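Local structure of pullulanase (Klebsiella oxytoca, 2YOC) at residues K960-R965 with M978-G983; K945-F950 with S992-L997; V998-A1003 with A1052-P1057. The protein hydrolyses alpha-1,6-glucosidic linkages in pullulan and related branched glucans, and is probably a surface lipoprotein exported by a type 2 secretion system. All coordinates share one frame; numbering follows the deposited sequence.

Contact 1. Residues K960-R965 with M978-G983; sequences KRVDFR and MTVDDG. With CA (calcium ion), chain M.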
loop_
_atom_site.group_PDB
_atom_site.type_symbol
_atom_site.label_atom_id
_atom_site.label_comp_id
_atom_site.label_asym_id
_atom_site.label_seq_id
_atom_site.Cartn_x
_atom_site.Cartn_y
_atom_site.Cartn_z
ATOM N N LYS B 960 21.198 -12.741 5.191
ATOM C CA LYS B 960 21.521 -13.375 6.472
ATOM C C LYS B 960 22.438 -12.531 7.345
ATOM O O LYS B 960 22.638 -12.894 8.514
ATOM C CB LYS B 960 22.249 -14.705 6.222
ATOM C CG LYS B 960 21.336 -15.875 5.955
ATOM C CD LYS B 960 22.082 -17.183 5.862
ATOM C CE LYS B 960 21.966 -17.786 4.490
ATOM N NZ LYS B 960 22.206 -19.252 4.496
ATOM N N ARG B 961 23.057 -11.468 6.782
ATOM C CA ARG B 961 24.076 -10.687 7.483
ATOM C C ARG B 961 23.880 -9.165 7.487
ATOM O O ARG B 961 24.317 -8.480 8.420
ATOM C CB ARG B 961 25.459 -11.006 6.866
ATOM C CG ARG B 961 25.905 -12.450 6.960
ATOM C CD ARG B 961 27.214 -12.660 6.236
ATOM N NE ARG B 961 27.702 -14.035 6.339
ATOM C CZ ARG B 961 28.532 -14.460 7.271
ATOM N NH1 ARG B 961 29.027 -13.614 8.159
ATOM N NH2 ARG B 961 28.920 -15.725 7.296
ATOM N N VAL B 962 23.311 -8.628 6.410
ATOM C CA VAL B 962 23.074 -7.195 6.245
ATOM C C VAL B 962 21.693 -6.774 6.759
ATOM O O VAL B 962 20.670 -7.425 6.494
ATOM C CB VAL B 962 23.320 -6.739 4.791
ATOM C CG1 VAL B 962 22.961 -5.267 4.592
ATOM C CG2 VAL B 962 24.752 -7.008 4.375
ATOM N N ASP B 963 21.705 -5.683 7.524
ATOM C CA ASP B 963 20.557 -4.980 8.086
ATOM C C ASP B 963 20.945 -3.520 8.314
ATOM O O ASP B 963 22.130 -3.168 8.236
ATOM C CB ASP B 963 20.017 -5.658 9.373
ATOM C CG ASP B 963 18.541 -5.401 9.719
ATOM O OD1 ASP B 963 17.796 -4.864 8.855
ATOM O OD2 ASP B 963 18.122 -5.777 10.825
ATOM N N PHE B 964 19.930 -2.673 8.562
ATOM C CA PHE B 964 20.074 -1.239 8.773
ATOM C C PHE B 964 19.353 -0.774 10.001
ATOM O O PHE B 964 18.296 -1.319 10.357
ATOM C CB PHE B 964 19.515 -0.458 7.579
ATOM C CG PHE B 964 20.148 -0.764 6.251
ATOM C CD1 PHE B 964 21.261 -0.061 5.817
ATOM C CD2 PHE B 964 19.612 -1.733 5.417
ATOM C CE1 PHE B 964 21.826 -0.316 4.568
ATOM C CE2 PHE B 964 20.189 -2.003 4.173
ATOM C CZ PHE B 964 21.300 -1.299 3.765
ATOM N N ARG B 965 19.918 0.293 10.616
ATOM C CA ARG B 965 19.365 1.038 11.766
ATOM C C ARG B 965 19.038 2.464 11.290
ATOM O O ARG B 965 19.472 2.855 10.204
ATOM C CB ARG B 965 20.311 1.068 12.977
ATOM C CG ARG B 965 21.157 -0.176 13.136
ATOM C CD ARG B 965 20.391 -1.256 13.846
ATOM N NE ARG B 965 20.864 -1.452 15.212
ATOM C CZ ARG B 965 20.189 -1.116 16.310
ATOM N NH1 ARG B 965 18.995 -0.527 16.216
ATOM N NH2 ARG B 965 20.701 -1.363 17.511
HETATM N N MSE B 978 24.428 0.982 8.353
HETATM C CA MSE B 978 24.388 -0.395 7.872
HETATM C C MSE B 978 25.160 -1.300 8.787
HETATM O O MSE B 978 26.286 -0.971 9.155
HETATM C CB MSE B 978 24.951 -0.480 6.450
HETATM C CG MSE B 978 24.709 -1.838 5.774
HETATM SE SE MSE B 978 25.314 -1.919 3.920
HETATM C CE MSE B 978 27.218 -1.763 4.181
ATOM N N THR B 979 24.572 -2.454 9.136
ATOM C CA THR B 979 25.233 -3.434 9.985
ATOM C C THR B 979 25.459 -4.731 9.196
ATOM O O THR B 979 24.552 -5.155 8.481
ATOM C CB THR B 979 24.476 -3.660 11.320
ATOM O OG1 THR B 979 23.304 -4.435 11.109
ATOM C CG2 THR B 979 24.147 -2.378 12.056
ATOM N N VAL B 980 26.677 -5.335 9.297
ATOM C CA VAL B 980 27.033 -6.587 8.610
ATOM C C VAL B 980 27.485 -7.612 9.641
ATOM O O VAL B 980 28.487 -7.400 10.322
ATOM C CB VAL B 980 28.060 -6.427 7.459
ATOM C CG1 VAL B 980 28.259 -7.758 6.736
ATOM C CG2 VAL B 980 27.626 -5.333 6.468
ATOM N N ASP B 981 26.748 -8.723 9.753
ATOM C CA ASP B 981 27.016 -9.768 10.722
ATOM C C ASP B 981 28.097 -10.736 10.286
ATOM O O ASP B 981 28.135 -11.156 9.132
ATOM C CB ASP B 981 25.725 -10.548 11.057
ATOM C CG ASP B 981 25.778 -11.298 12.379
ATOM O OD1 ASP B 981 26.647 -10.981 13.201
ATOM O OD2 ASP B 981 24.929 -12.197 12.600
ATOM N N ASP B 982 28.972 -11.116 11.235
ATOM C CA ASP B 982 29.949 -12.181 11.095
ATOM C C ASP B 982 29.797 -13.094 12.295
ATOM O O ASP B 982 30.571 -14.047 12.474
ATOM C CB ASP B 982 31.377 -11.680 10.901
ATOM C CG ASP B 982 32.274 -12.704 10.188
ATOM O OD1 ASP B 982 31.778 -13.405 9.256
ATOM O OD2 ASP B 982 33.463 -12.812 10.560
ATOM N N GLY B 983 28.750 -12.821 13.086
ATOM C CA GLY B 983 28.373 -13.586 14.268
ATOM C C GLY B 983 27.854 -14.980 13.963
ATOM O O GLY B 983 27.455 -15.289 12.844
HETATM CA CA CA M . 34.369 -13.650 12.475
#
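R961 reaches across to D981 and D982, where the neighbouring strand ends, its side chain running beside that of D982 and pointing the same way. With CG anti to the carbonyl carbon (chi1 -61°) and the chain extended to NE, CB, CG and CD pass the main-chain oxygen of D981, R961 CD at 3.4 Å from D981 O. At the tip, NH1 has two acceptors: R961 NH1 to D981 O is 2.8 Å, near the guanidinium plane, and R961 NH1 to D982 OD1 is 3.0 Å, a salt bridge farther out of that plane. The second bond uses the anti lone pair of OD1, with guanidinium and carboxylate turned 41° apart. D982 OD1 also accepts from L990 N, while R961 NH2 is bonded to A988 O. The other oxygen of the same carboxylate, D982 OD2, binds the calcium ion at 2.3 Å; S989, D991, L994 and Q1058 supply the other four ligands of the ion. R961 thus acts as a second-shell residue that would help orient the metal-binding carboxylate. Just beyond, D981 OD1 accepts from G983 N, forming an Asx turn as the strand gives way to loop.

Between the strands, D963 and T979 form an antiparallel hydrogen-bonded pair, T979 N to D963 O measuring 2.7 Å. V962, F964, M978 and V980 share one face of the sheet. There the selenomethionine M978 lies alongside F964, its CG 3.5 Å from F964 CE1, and its SE makes an oblique Met-aromatic contact with the ring. The whole is a beta hairpin of strands 962-965 and 975-981, at the edge of the C-terminal antiparallel sheet and ending at a calcium site.

Contact 2. Residues K945-F950 with S992-L997; sequences KSSPLF and SRLDGL. With CA (calcium ion), chain M.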
loop_
_atom_site.group_PDB
_atom_site.type_symbol
_atom_site.label_atom_id
_atom_site.label_comp_id
_atom_site.label_asym_id
_atom_site.label_seq_id
_atom_site.Cartn_x
_atom_site.Cartn_y
_atom_site.Cartn_z
ATOM N N LYS B 945 38.237 -2.840 0.571
ATOM C CA LYS B 945 39.117 -4.003 0.537
ATOM C C LYS B 945 39.570 -4.482 1.939
ATOM O O LYS B 945 40.226 -5.521 2.045
ATOM C CB LYS B 945 40.291 -3.810 -0.456
ATOM C CG LYS B 945 41.213 -2.621 -0.203
ATOM C CD LYS B 945 42.377 -2.604 -1.179
ATOM C CE LYS B 945 43.715 -2.830 -0.526
ATOM N NZ LYS B 945 44.359 -1.542 -0.158
ATOM N N SER B 946 39.181 -3.756 3.017
ATOM C CA SER B 946 39.558 -4.085 4.391
ATOM C C SER B 946 38.803 -5.235 5.055
ATOM O O SER B 946 39.181 -5.620 6.152
ATOM C CB SER B 946 39.539 -2.838 5.264
ATOM O OG SER B 946 38.296 -2.624 5.908
ATOM N N SER B 947 37.725 -5.764 4.439
ATOM C CA SER B 947 36.960 -6.871 5.035
ATOM C C SER B 947 36.171 -7.643 4.006
ATOM O O SER B 947 35.525 -7.017 3.154
ATOM C CB SER B 947 35.989 -6.354 6.092
ATOM O OG SER B 947 35.294 -7.455 6.656
ATOM N N PRO B 948 36.086 -8.993 4.120
ATOM C CA PRO B 948 35.254 -9.744 3.171
ATOM C C PRO B 948 33.764 -9.449 3.369
ATOM O O PRO B 948 32.958 -9.787 2.487
ATOM C CB PRO B 948 35.605 -11.201 3.485
ATOM C CG PRO B 948 36.053 -11.221 4.860
ATOM C CD PRO B 948 36.752 -9.906 5.075
ATOM N N LEU B 949 33.408 -8.810 4.536
ATOM C CA LEU B 949 32.049 -8.435 4.925
ATOM C C LEU B 949 31.439 -7.357 4.039
ATOM O O LEU B 949 30.220 -7.311 3.897
ATOM C CB LEU B 949 31.977 -8.044 6.406
ATOM C CG LEU B 949 32.239 -9.156 7.460
ATOM C CD1 LEU B 949 32.258 -8.587 8.868
ATOM C CD2 LEU B 949 31.209 -10.302 7.376
ATOM N N PHE B 950 32.274 -6.505 3.439
ATOM C CA PHE B 950 31.826 -5.438 2.544
ATOM C C PHE B 950 31.368 -5.968 1.174
ATOM O O PHE B 950 30.579 -5.300 0.484
ATOM C CB PHE B 950 32.969 -4.455 2.288
ATOM C CG PHE B 950 33.208 -3.506 3.419
ATOM C CD1 PHE B 950 32.281 -2.515 3.723
ATOM C CD2 PHE B 950 34.365 -3.590 4.188
ATOM C CE1 PHE B 950 32.514 -1.616 4.768
ATOM C CE2 PHE B 950 34.584 -2.700 5.243
ATOM C CZ PHE B 950 33.661 -1.715 5.521
ATOM N N SER B 992 38.400 -13.189 10.132
ATOM C CA SER B 992 39.007 -13.808 11.328
ATOM C C SER B 992 39.286 -12.795 12.410
ATOM O O SER B 992 39.500 -13.174 13.558
ATOM C CB SER B 992 40.312 -14.506 10.969
ATOM O OG SER B 992 41.220 -13.563 10.415
ATOM N N ARG B 993 39.335 -11.519 12.039
ATOM C CA ARG B 993 39.615 -10.432 12.951
ATOM C C ARG B 993 38.311 -9.830 13.524
ATOM O O ARG B 993 38.294 -9.456 14.695
ATOM C CB ARG B 993 40.524 -9.406 12.227
ATOM C CG ARG B 993 40.536 -7.965 12.773
ATOM C CD ARG B 993 41.426 -7.049 11.942
ATOM N NE ARG B 993 40.764 -6.625 10.713
ATOM C CZ ARG B 993 40.124 -5.470 10.572
ATOM N NH1 ARG B 993 40.067 -4.608 11.578
ATOM N NH2 ARG B 993 39.541 -5.164 9.421
ATOM N N LEU B 994 37.217 -9.772 12.705
ATOM C CA LEU B 994 35.920 -9.165 13.093
ATOM C C LEU B 994 34.776 -10.142 13.386
ATOM O O LEU B 994 34.807 -11.295 12.946
ATOM C CB LEU B 994 35.450 -8.082 12.081
ATOM C CG LEU B 994 36.469 -7.024 11.666
ATOM C CD1 LEU B 994 35.863 -6.030 10.724
ATOM C CD2 LEU B 994 37.075 -6.304 12.857
ATOM N N ASP B 995 33.773 -9.650 14.146
ATOM C CA ASP B 995 32.535 -10.335 14.521
ATOM C C ASP B 995 31.384 -9.651 13.789
ATOM O O ASP B 995 30.307 -10.220 13.671
ATOM C CB ASP B 995 32.287 -10.233 16.034
ATOM C CG ASP B 995 32.464 -11.509 16.853
ATOM O OD1 ASP B 995 32.634 -12.602 16.241
ATOM O OD2 ASP B 995 32.420 -11.420 18.115
ATOM N N GLY B 996 31.631 -8.432 13.317
ATOM C CA GLY B 996 30.648 -7.611 12.630
ATOM C C GLY B 996 31.182 -6.261 12.206
ATOM O O GLY B 996 32.280 -5.866 12.607
ATOM N N LEU B 997 30.390 -5.535 11.391
ATOM C CA LEU B 997 30.712 -4.218 10.818
ATOM C C LEU B 997 29.575 -3.225 10.905
ATOM O O LEU B 997 28.404 -3.595 10.770
ATOM C CB LEU B 997 31.028 -4.391 9.325
ATOM C CG LEU B 997 32.258 -3.724 8.769
ATOM C CD1 LEU B 997 33.248 -3.337 9.881
ATOM C CD2 LEU B 997 32.923 -4.628 7.748
HETATM CA CA CA M . 34.369 -13.650 12.475
#
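L997 sets one methyl, CD2, over a face of the F950 ring, the two side chains crossing at about a right angle. L997 CD2 stands 3.9 Å from the F950 ring centroid and 24° off the normal, a CH-pi contact displaced toward the rim carbons; the nearest of these, F950 CE2, is 3.6 Å from L997 CD2. The same methyl meets L949, whose side chain is inclined to that of L997, with L949 CB 3.8 Å from L997 CD2. S947 borders this methyl too, S947 OG lying 3.8 Å from L997 CD2. Anti to the backbone N (chi1 -179°), S947 OG accepts from L949 N at 3.1 Å in an ST turn and is also hydrogen-bonded to D991 OD2. V980 and V1053, from the strands flanking 994-1002, extend the apolar cluster around L997.

At the outer end R993 turns its guanidinium edge to the main chain of S946, R993 NH2 lying 3.3 Å from S946 O in a weak hydrogen bond. L994 CD2 sits over one guanidinium face, and R993 NH1 forms a salt bridge with E1055 OE2. L994 O binds the calcium ion at 2.4 Å. The loop after helix 927-945 is therefore held to strand 994-1002 chiefly by buried apolar packing on a single leucine methyl: the one hydrogen bond between the segments is weak, while R993 has its salt bridge with E1055 and L994 O is given to the metal.

Contact 3. Residues V998-A1003 with A1052-P1057; sequences VVAINA and AVLELP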
loop_
_atom_site.group_PDB
_atom_site.type_symbol
_atom_site.label_atom_id
_atom_site.label_comp_id
_atom_site.label_asym_id
_atom_site.label_seq_id
_atom_site.Cartn_x
_atom_site.Cartn_y
_atom_site.Cartn_z
ATOM N N VAL B 998 29.936 -1.938 11.040
ATOM C CA VAL B 998 28.981 -0.823 11.029
ATOM C C VAL B 998 29.460 0.256 10.054
ATOM O O VAL B 998 30.587 0.747 10.180
ATOM C CB VAL B 998 28.602 -0.236 12.421
ATOM C CG1 VAL B 998 27.651 0.940 12.280
ATOM C CG2 VAL B 998 27.977 -1.292 13.317
ATOM N N VAL B 999 28.615 0.605 9.082
ATOM C CA VAL B 999 28.899 1.696 8.173
ATOM C C VAL B 999 27.944 2.828 8.575
ATOM O O VAL B 999 26.716 2.654 8.574
ATOM C CB VAL B 999 28.779 1.322 6.677
ATOM C CG1 VAL B 999 29.017 2.539 5.781
ATOM C CG2 VAL B 999 29.738 0.204 6.306
ATOM N N ALA B 1000 28.509 3.972 8.953
ATOM C CA ALA B 1000 27.700 5.119 9.314
ATOM C C ALA B 1000 28.042 6.281 8.413
ATOM O O ALA B 1000 29.203 6.659 8.307
ATOM C CB ALA B 1000 27.892 5.478 10.776
ATOM N N ILE B 1001 27.032 6.786 7.698
ATOM C CA ILE B 1001 27.165 7.912 6.790
ATOM C C ILE B 1001 26.239 9.010 7.290
ATOM O O ILE B 1001 25.015 8.841 7.235
ATOM C CB ILE B 1001 26.841 7.497 5.326
ATOM C CG1 ILE B 1001 27.804 6.396 4.827
ATOM C CG2 ILE B 1001 26.829 8.718 4.374
ATOM C CD1 ILE B 1001 27.296 5.643 3.604
ATOM N N ASN B 1002 26.818 10.123 7.795
ATOM C CA ASN B 1002 26.032 11.260 8.264
ATOM C C ASN B 1002 26.052 12.360 7.204
ATOM O O ASN B 1002 26.917 13.237 7.208
ATOM C CB ASN B 1002 26.491 11.769 9.644
ATOM C CG ASN B 1002 25.599 12.840 10.243
ATOM O OD1 ASN B 1002 24.367 12.837 10.091
ATOM N ND2 ASN B 1002 26.207 13.759 10.976
ATOM N N ALA B 1003 25.088 12.285 6.282
ATOM C CA ALA B 1003 24.906 13.206 5.180
ATOM C C ALA B 1003 23.992 14.355 5.631
ATOM O O ALA B 1003 22.998 14.677 4.966
ATOM C CB ALA B 1003 24.303 12.454 4.008
ATOM N N ALA B 1052 31.976 6.771 8.854
ATOM C CA ALA B 1052 32.698 5.939 9.813
ATOM C C ALA B 1052 32.466 4.462 9.606
ATOM O O ALA B 1052 31.335 4.031 9.379
ATOM C CB ALA B 1052 32.305 6.308 11.228
ATOM N N VAL B 1053 33.531 3.685 9.710
ATOM C CA VAL B 1053 33.445 2.234 9.636
ATOM C C VAL B 1053 33.739 1.767 11.052
ATOM O O VAL B 1053 34.885 1.845 11.506
ATOM C CB VAL B 1053 34.379 1.586 8.576
ATOM C CG1 VAL B 1053 34.329 0.075 8.666
ATOM C CG2 VAL B 1053 34.009 2.043 7.170
ATOM N N LEU B 1054 32.687 1.402 11.789
ATOM C CA LEU B 1054 32.861 0.945 13.157
ATOM C C LEU B 1054 32.920 -0.565 13.091
ATOM O O LEU B 1054 32.051 -1.194 12.476
ATOM C CB LEU B 1054 31.724 1.422 14.088
ATOM C CG LEU B 1054 31.533 2.940 14.371
ATOM C CD1 LEU B 1054 32.766 3.760 14.062
ATOM C CD2 LEU B 1054 30.374 3.472 13.608
ATOM N N GLU B 1055 33.983 -1.142 13.648
ATOM C CA GLU B 1055 34.175 -2.576 13.612
ATOM C C GLU B 1055 34.066 -3.220 14.973
ATOM O O GLU B 1055 34.516 -2.649 15.970
ATOM C CB GLU B 1055 35.474 -2.969 12.886
ATOM C CG GLU B 1055 36.578 -1.926 12.889
ATOM C CD GLU B 1055 37.824 -2.337 12.135
ATOM O OE1 GLU B 1055 37.684 -2.819 10.986
ATOM O OE2 GLU B 1055 38.939 -2.170 12.686
ATOM N N LEU B 1056 33.453 -4.417 14.997
ATOM C CA LEU B 1056 33.223 -5.247 16.174
ATOM C C LEU B 1056 34.348 -6.300 16.229
ATOM O O LEU B 1056 34.285 -7.304 15.508
ATOM C CB LEU B 1056 31.867 -5.946 16.035
ATOM C CG LEU B 1056 30.992 -6.082 17.259
ATOM C CD1 LEU B 1056 29.818 -6.977 16.947
ATOM C CD2 LEU B 1056 31.748 -6.675 18.447
ATOM N N PRO B 1057 35.403 -6.101 17.047
ATOM C CA PRO B 1057 36.507 -7.088 17.038
ATOM C C PRO B 1057 36.112 -8.437 17.609
ATOM O O PRO B 1057 35.311 -8.511 18.545
ATOM C CB PRO B 1057 37.622 -6.405 17.832
ATOM C CG PRO B 1057 36.903 -5.400 18.708
ATOM C CD PRO B 1057 35.661 -4.980 17.980
#
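V998 N donates to L1054 O at 2.7 Å, and L1054 N returns an equally short bond to V998 O. This reciprocal pair belongs to the antiparallel sheet of the C-terminal domain, and joins segments 998-1002 and 1052-1057 of neighbouring strands, their axes 4.7 Å apart at closest approach. V998 O also receives a CA-H...O contact from V1053, so an amide and a CA-H converge on one oxygen. Two residues along, A1000 and A1052 form a second hydrogen-bonded pair: A1000 N to A1052 O is 2.9 Å and A1052 N to A1000 O is 2.8 Å, both nearly straight at the hydrogen. V999 and V1053 form the non-hydrogen-bonded pair between them.

The side chains alternate between the two faces of the sheet. V999 and V1053 point to the face where F950 packs on both. V998, A1000, A1052 and L1054 point to the other, where L1020 of strand 1019-1020 touches A1052 and L1054, and F1013 lies against V998. On that face the side chains of V998 and L1054 are set at a slant to each other and meet at two levels. V998 CB faces L1054 CB at 3.9 Å close to the backbone. Farther out V998 CG1, anti to its own backbone N (chi1 178°), reaches the L1054 CD2 methyl, again at 3.9 Å; A1000 CB approaches this methyl more loosely, at 4.3 Å.

Overall arrangement
All three contacts lie in the C-terminal domain, about 38 Å from the centre of the chain, their centres 11 to 12 Å apart. Contacts 1 and 3 are two strand pairings of one antiparallel sheet, separated by the pairing of 975-981 with 994-1002; the order is 962-965, 975-981, 994-1002, 1050-1057 and then 1019-1020. Strand 994-1002 supplies segments to contacts 2 and 3 and bonds to contact 1, as from V999 N to M978 O. Along the chain, contact 1 is nested within the loop closed by contact 2, and contact 3 follows. Contacts 1 and 2 share the calcium ion through D982 and L994, so the metal probably ties the end of strand 994-1002 to the loop that follows 975-981.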